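Long-range contact in ZmpA Glycopeptidase (Clostridium perfringens, PDB 6XSX), which is a glycopeptidase whose M60 metallopeptidase module probably cleaves the peptide backbone of glycosylated proteins: residues Trp322-Asp334 against Asp486-Phe498. Residues are numbered along the deposited sequence; the frame is centred on the assembly and turned at random.
Sequences WERNILPKVALDD and DGKTIGFTSTNNF. With EDO (1,2-ethanediol), chain E.
Glu323 OE2 is gripped twice by Ser494: the backbone N donates from 2.7 Å on the syn side of the carboxylate, and Ser494 OG gives a second bond on the anti side, also 2.7 Å from OE2, both somewhat out of its plane. The other oxygen, OE1, takes the hydroxyl of Thr493, with OG1 2.5 Å away and 35° out of the carboxylate plane. A bend at chi2 (-62°) carries the glutamate across to the end of strand 488-493. Thr493 OG1 in turn accepts from the backbone N and hydroxyl of Thr495, the former closing an ST turn; these two donors probably fix the rotation of the hydroxyl that points at Glu323. Farther along, Leu327 CD1 lies 3.9 Å from Phe492 CD1, at the ring edge and in its plane; Tyr433 stacks on that ring. Ala331 CB packs on the backbone between Gly491 and Phe492. At the far end Thr489 OG1 donates to Asp333 OD2 over 3.0 Å, while OD1 forms a salt bridge with Arg408. Within the catalytic module, helical residues 322-331 thus run roughly antiparallel (146°) to strand 488-493, an edge strand of a C-terminal four-stranded antiparallel sheet. Three donors on the Glu323 carboxylate would favour its ionised form and tie helix to strand end.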
loop_
_atom_site.group_PDB
_atom_site.type_symbol
_atom_site.label_atom_id
_atom_site.label_comp_id
_atom_site.label_asym_id
_atom_site.label_seq_id
_atom_site.Cartn_x
_atom_site.Cartn_y
_atom_site.Cartn_z
ATOM N N TRP A 322 -11.098 11.192 13.762
ATOM C CA TRP A 322 -10.425 12.272 14.468
ATOM C C TRP A 322 -11.364 12.818 15.542
ATOM O O TRP A 322 -10.981 12.903 16.710
ATOM C CB TRP A 322 -9.976 13.386 13.517
ATOM C CG TRP A 322 -8.928 13.031 12.501
ATOM C CD1 TRP A 322 -9.054 13.118 11.143
ATOM C CD2 TRP A 322 -7.578 12.594 12.746
ATOM N NE1 TRP A 322 -7.885 12.772 10.524
ATOM C CE2 TRP A 322 -6.958 12.443 11.482
ATOM C CE3 TRP A 322 -6.828 12.328 13.901
ATOM C CZ2 TRP A 322 -5.633 12.025 11.347
ATOM C CZ3 TRP A 322 -5.517 11.919 13.765
ATOM C CH2 TRP A 322 -4.929 11.772 12.503
ATOM N N GLU A 323 -12.601 13.134 15.132
ATOM C CA GLU A 323 -13.567 13.800 15.996
ATOM C C GLU A 323 -14.294 12.806 16.909
ATOM O O GLU A 323 -14.618 13.141 18.049
ATOM C CB GLU A 323 -14.540 14.658 15.177
ATOM C CG GLU A 323 -13.885 15.851 14.481
ATOM C CD GLU A 323 -13.241 16.889 15.395
ATOM O OE1 GLU A 323 -13.885 17.288 16.373
ATOM O OE2 GLU A 323 -12.094 17.308 15.130
ATOM N N ARG A 324 -14.574 11.595 16.412
ATOM C CA ARG A 324 -15.365 10.634 17.171
ATOM C C ARG A 324 -14.532 9.942 18.250
ATOM O O ARG A 324 -15.075 9.494 19.257
ATOM C CB ARG A 324 -15.934 9.540 16.262
ATOM C CG ARG A 324 -17.193 9.940 15.506
ATOM C CD ARG A 324 -17.639 8.802 14.611
ATOM N NE ARG A 324 -18.927 9.141 14.029
ATOM C CZ ARG A 324 -19.683 8.324 13.296
ATOM N NH1 ARG A 324 -19.292 7.081 13.055
ATOM N NH2 ARG A 324 -20.839 8.755 12.816
ATOM N N ASN A 325 -13.219 9.828 18.024
ATOM C CA ASN A 325 -12.417 8.860 18.753
ATOM C C ASN A 325 -11.134 9.490 19.286
ATOM O O ASN A 325 -10.895 9.479 20.493
ATOM C CB ASN A 325 -12.033 7.670 17.870
ATOM C CG ASN A 325 -12.970 6.491 18.012
ATOM O OD1 ASN A 325 -12.656 5.536 18.730
ATOM N ND2 ASN A 325 -14.112 6.544 17.337
ATOM N N ILE A 326 -10.298 9.988 18.365
ATOM C CA ILE A 326 -8.889 10.204 18.643
ATOM C C ILE A 326 -8.726 11.484 19.451
ATOM O O ILE A 326 -8.185 11.454 20.550
ATOM C CB ILE A 326 -8.063 10.220 17.334
ATOM C CG1 ILE A 326 -8.173 8.886 16.591
ATOM C CG2 ILE A 326 -6.608 10.580 17.620
ATOM C CD1 ILE A 326 -7.974 8.973 15.096
ATOM N N LEU A 327 -9.210 12.597 18.897
ATOM C CA LEU A 327 -8.891 13.916 19.417
ATOM C C LEU A 327 -9.512 14.151 20.793
ATOM O O LEU A 327 -8.825 14.668 21.671
ATOM C CB LEU A 327 -9.265 14.988 18.386
ATOM C CG LEU A 327 -8.382 14.995 17.134
ATOM C CD1 LEU A 327 -8.845 16.065 16.158
ATOM C CD2 LEU A 327 -6.915 15.210 17.500
ATOM N N PRO A 328 -10.782 13.755 21.060
ATOM C CA PRO A 328 -11.343 13.862 22.409
ATOM C C PRO A 328 -10.650 12.947 23.413
ATOM O O PRO A 328 -10.668 13.222 24.610
ATOM C CB PRO A 328 -12.796 13.381 22.283
ATOM C CG PRO A 328 -13.084 13.413 20.803
ATOM C CD PRO A 328 -11.756 13.211 20.099
ATOM N N LYS A 329 -10.051 11.852 22.930
ATOM C CA LYS A 329 -9.440 10.897 23.843
ATOM C C LYS A 329 -8.103 11.457 24.345
ATOM O O LYS A 329 -7.835 11.413 25.546
ATOM C CB LYS A 329 -9.367 9.506 23.200
ATOM C CG LYS A 329 -8.629 8.427 23.988
ATOM C CD LYS A 329 -8.402 7.137 23.203
ATOM C CE LYS A 329 -7.875 7.394 21.801
ATOM N NZ LYS A 329 -7.663 6.148 21.025
ATOM N N VAL A 330 -7.296 12.032 23.437
ATOM C CA VAL A 330 -5.916 12.392 23.746
ATOM C C VAL A 330 -5.866 13.720 24.496
ATOM O O VAL A 330 -4.840 14.048 25.078
ATOM C CB VAL A 330 -5.009 12.478 22.499
ATOM C CG1 VAL A 330 -4.790 11.132 21.826
ATOM C CG2 VAL A 330 -5.505 13.525 21.515
ATOM N N ALA A 331 -6.955 14.497 24.441
ATOM C CA ALA A 331 -6.930 15.845 24.981
ATOM C C ALA A 331 -6.909 15.828 26.512
ATOM O O ALA A 331 -6.225 16.647 27.120
ATOM C CB ALA A 331 -8.062 16.668 24.413
ATOM N N LEU A 332 -7.606 14.862 27.124
ATOM C CA LEU A 332 -7.816 14.830 28.565
ATOM C C LEU A 332 -6.478 14.696 29.280
ATOM O O LEU A 332 -5.552 14.085 28.754
ATOM C CB LEU A 332 -8.749 13.669 28.928
ATOM C CG LEU A 332 -10.106 13.650 28.221
ATOM C CD1 LEU A 332 -10.998 12.552 28.786
ATOM C CD2 LEU A 332 -10.797 15.007 28.304
ATOM N N ASP A 333 -6.396 15.267 30.486
ATOM C CA ASP A 333 -5.139 15.347 31.217
ATOM C C ASP A 333 -4.903 14.106 32.081
ATOM O O ASP A 333 -3.756 13.786 32.379
ATOM C CB ASP A 333 -4.985 16.684 31.948
ATOM C CG ASP A 333 -4.515 17.805 31.034
ATOM O OD1 ASP A 333 -3.747 17.510 30.087
ATOM O OD2 ASP A 333 -4.925 18.964 31.268
ATOM N N ASP A 334 -5.975 13.402 32.466
ATOM C CA ASP A 334 -5.829 12.198 33.271
ATOM C C ASP A 334 -5.896 10.965 32.368
ATOM O O ASP A 334 -6.933 10.312 32.273
ATOM C CB ASP A 334 -6.823 12.166 34.437
ATOM N N ASP A 486 -11.951 25.879 33.735
ATOM C CA ASP A 486 -11.542 25.969 35.132
ATOM C C ASP A 486 -10.170 25.313 35.331
ATOM O O ASP A 486 -9.955 24.606 36.315
ATOM C CB ASP A 486 -12.616 25.414 36.082
ATOM C CG ASP A 486 -14.039 25.860 35.769
ATOM O OD1 ASP A 486 -14.220 27.038 35.387
ATOM O OD2 ASP A 486 -14.961 25.019 35.892
ATOM N N GLY A 487 -9.262 25.520 34.364
ATOM C CA GLY A 487 -7.859 25.160 34.501
ATOM C C GLY A 487 -7.529 23.733 34.057
ATOM O O GLY A 487 -6.387 23.295 34.202
ATOM N N LYS A 488 -8.522 23.013 33.514
ATOM C CA LYS A 488 -8.321 21.650 33.038
ATOM C C LYS A 488 -8.706 21.557 31.559
ATOM O O LYS A 488 -9.759 22.044 31.159
ATOM C CB LYS A 488 -9.116 20.666 33.905
ATOM N N THR A 489 -7.846 20.926 30.752
ATOM C CA THR A 489 -8.115 20.676 29.342
ATOM C C THR A 489 -9.313 19.738 29.226
ATOM O O THR A 489 -9.304 18.657 29.812
ATOM C CB THR A 489 -6.897 20.042 28.657
ATOM O OG1 THR A 489 -5.737 20.797 29.007
ATOM C CG2 THR A 489 -7.016 19.979 27.150
ATOM N N ILE A 490 -10.345 20.143 28.474
ATOM C CA ILE A 490 -11.544 19.319 28.409
ATOM C C ILE A 490 -11.796 18.823 26.987
ATOM O O ILE A 490 -12.673 17.988 26.795
ATOM C CB ILE A 490 -12.784 20.029 28.990
ATOM C CG1 ILE A 490 -13.055 21.362 28.288
ATOM C CG2 ILE A 490 -12.665 20.181 30.502
ATOM C CD1 ILE A 490 -14.491 21.825 28.401
ATOM N N GLY A 491 -11.057 19.347 25.998
ATOM C CA GLY A 491 -11.263 18.889 24.632
ATOM C C GLY A 491 -10.282 19.498 23.632
ATOM O O GLY A 491 -9.529 20.425 23.943
ATOM N N PHE A 492 -10.312 18.937 22.422
ATOM C CA PHE A 492 -9.683 19.501 21.243
ATOM C C PHE A 492 -10.485 19.059 20.030
ATOM O O PHE A 492 -10.755 17.871 19.863
ATOM C CB PHE A 492 -8.247 19.002 21.066
ATOM C CG PHE A 492 -7.549 19.544 19.841
ATOM C CD1 PHE A 492 -7.718 18.948 18.598
ATOM C CD2 PHE A 492 -6.712 20.648 19.932
ATOM C CE1 PHE A 492 -7.071 19.442 17.472
ATOM C CE2 PHE A 492 -6.062 21.141 18.808
ATOM C CZ PHE A 492 -6.240 20.537 17.581
ATOM N N THR A 493 -10.835 20.028 19.179
ATOM C CA THR A 493 -11.566 19.713 17.970
ATOM C C THR A 493 -10.860 20.362 16.790
ATOM O O THR A 493 -10.317 21.464 16.914
ATOM C CB THR A 493 -13.024 20.177 18.058
ATOM O OG1 THR A 493 -13.631 19.777 16.829
ATOM C CG2 THR A 493 -13.162 21.673 18.244
ATOM N N SER A 494 -10.889 19.657 15.655
ATOM C CA SER A 494 -10.375 20.189 14.406
ATOM C C SER A 494 -11.476 20.967 13.681
ATOM O O SER A 494 -11.255 21.469 12.583
ATOM C CB SER A 494 -9.782 19.092 13.547
ATOM O OG SER A 494 -10.791 18.243 13.015
ATOM N N THR A 495 -12.652 21.098 14.313
ATOM C CA THR A 495 -13.777 21.809 13.712
ATOM C C THR A 495 -13.887 23.215 14.306
ATOM O O THR A 495 -13.117 23.579 15.198
ATOM C CB THR A 495 -15.095 21.037 13.881
ATOM O OG1 THR A 495 -15.498 21.155 15.249
ATOM C CG2 THR A 495 -15.000 19.579 13.480
ATOM N N ASN A 496 -14.869 23.984 13.810
ATOM C CA ASN A 496 -15.127 25.347 14.256
ATOM C C ASN A 496 -16.099 25.373 15.438
ATOM O O ASN A 496 -16.583 26.438 15.797
ATOM C CB ASN A 496 -15.629 26.249 13.116
ATOM C CG ASN A 496 -16.947 25.803 12.506
ATOM O OD1 ASN A 496 -17.663 24.969 13.059
ATOM N ND2 ASN A 496 -17.283 26.349 11.350
ATOM N N ASN A 497 -16.386 24.221 16.054
ATOM C CA ASN A 497 -17.350 24.231 17.146
ATOM C C ASN A 497 -17.060 23.114 18.144
ATOM O O ASN A 497 -16.735 21.996 17.755
ATOM C CB ASN A 497 -18.792 24.148 16.627
ATOM C CG ASN A 497 -19.809 24.445 17.706
ATOM O OD1 ASN A 497 -20.264 23.539 18.399
ATOM N ND2 ASN A 497 -20.132 25.714 17.890
ATOM N N PHE A 498 -17.200 23.425 19.435
ATOM C CA PHE A 498 -17.077 22.424 20.484
ATOM C C PHE A 498 -18.243 22.542 21.463
ATOM O O PHE A 498 -18.512 23.630 21.969
ATOM C CB PHE A 498 -15.785 22.628 21.275
ATOM C CG PHE A 498 -15.605 21.656 22.415
ATOM C CD1 PHE A 498 -15.194 20.350 22.176
ATOM C CD2 PHE A 498 -15.853 22.039 23.726
ATOM C CE1 PHE A 498 -15.038 19.450 23.223
ATOM C CE2 PHE A 498 -15.697 21.141 24.774
ATOM C CZ PHE A 498 -15.285 19.849 24.522
HETATM C C1 EDO E . -10.460 24.411 13.195
HETATM O O1 EDO E . -9.641 23.775 12.227
HETATM C C2 EDO E . -11.688 25.038 12.645
HETATM O O2 EDO E . -11.624 25.253 11.261
#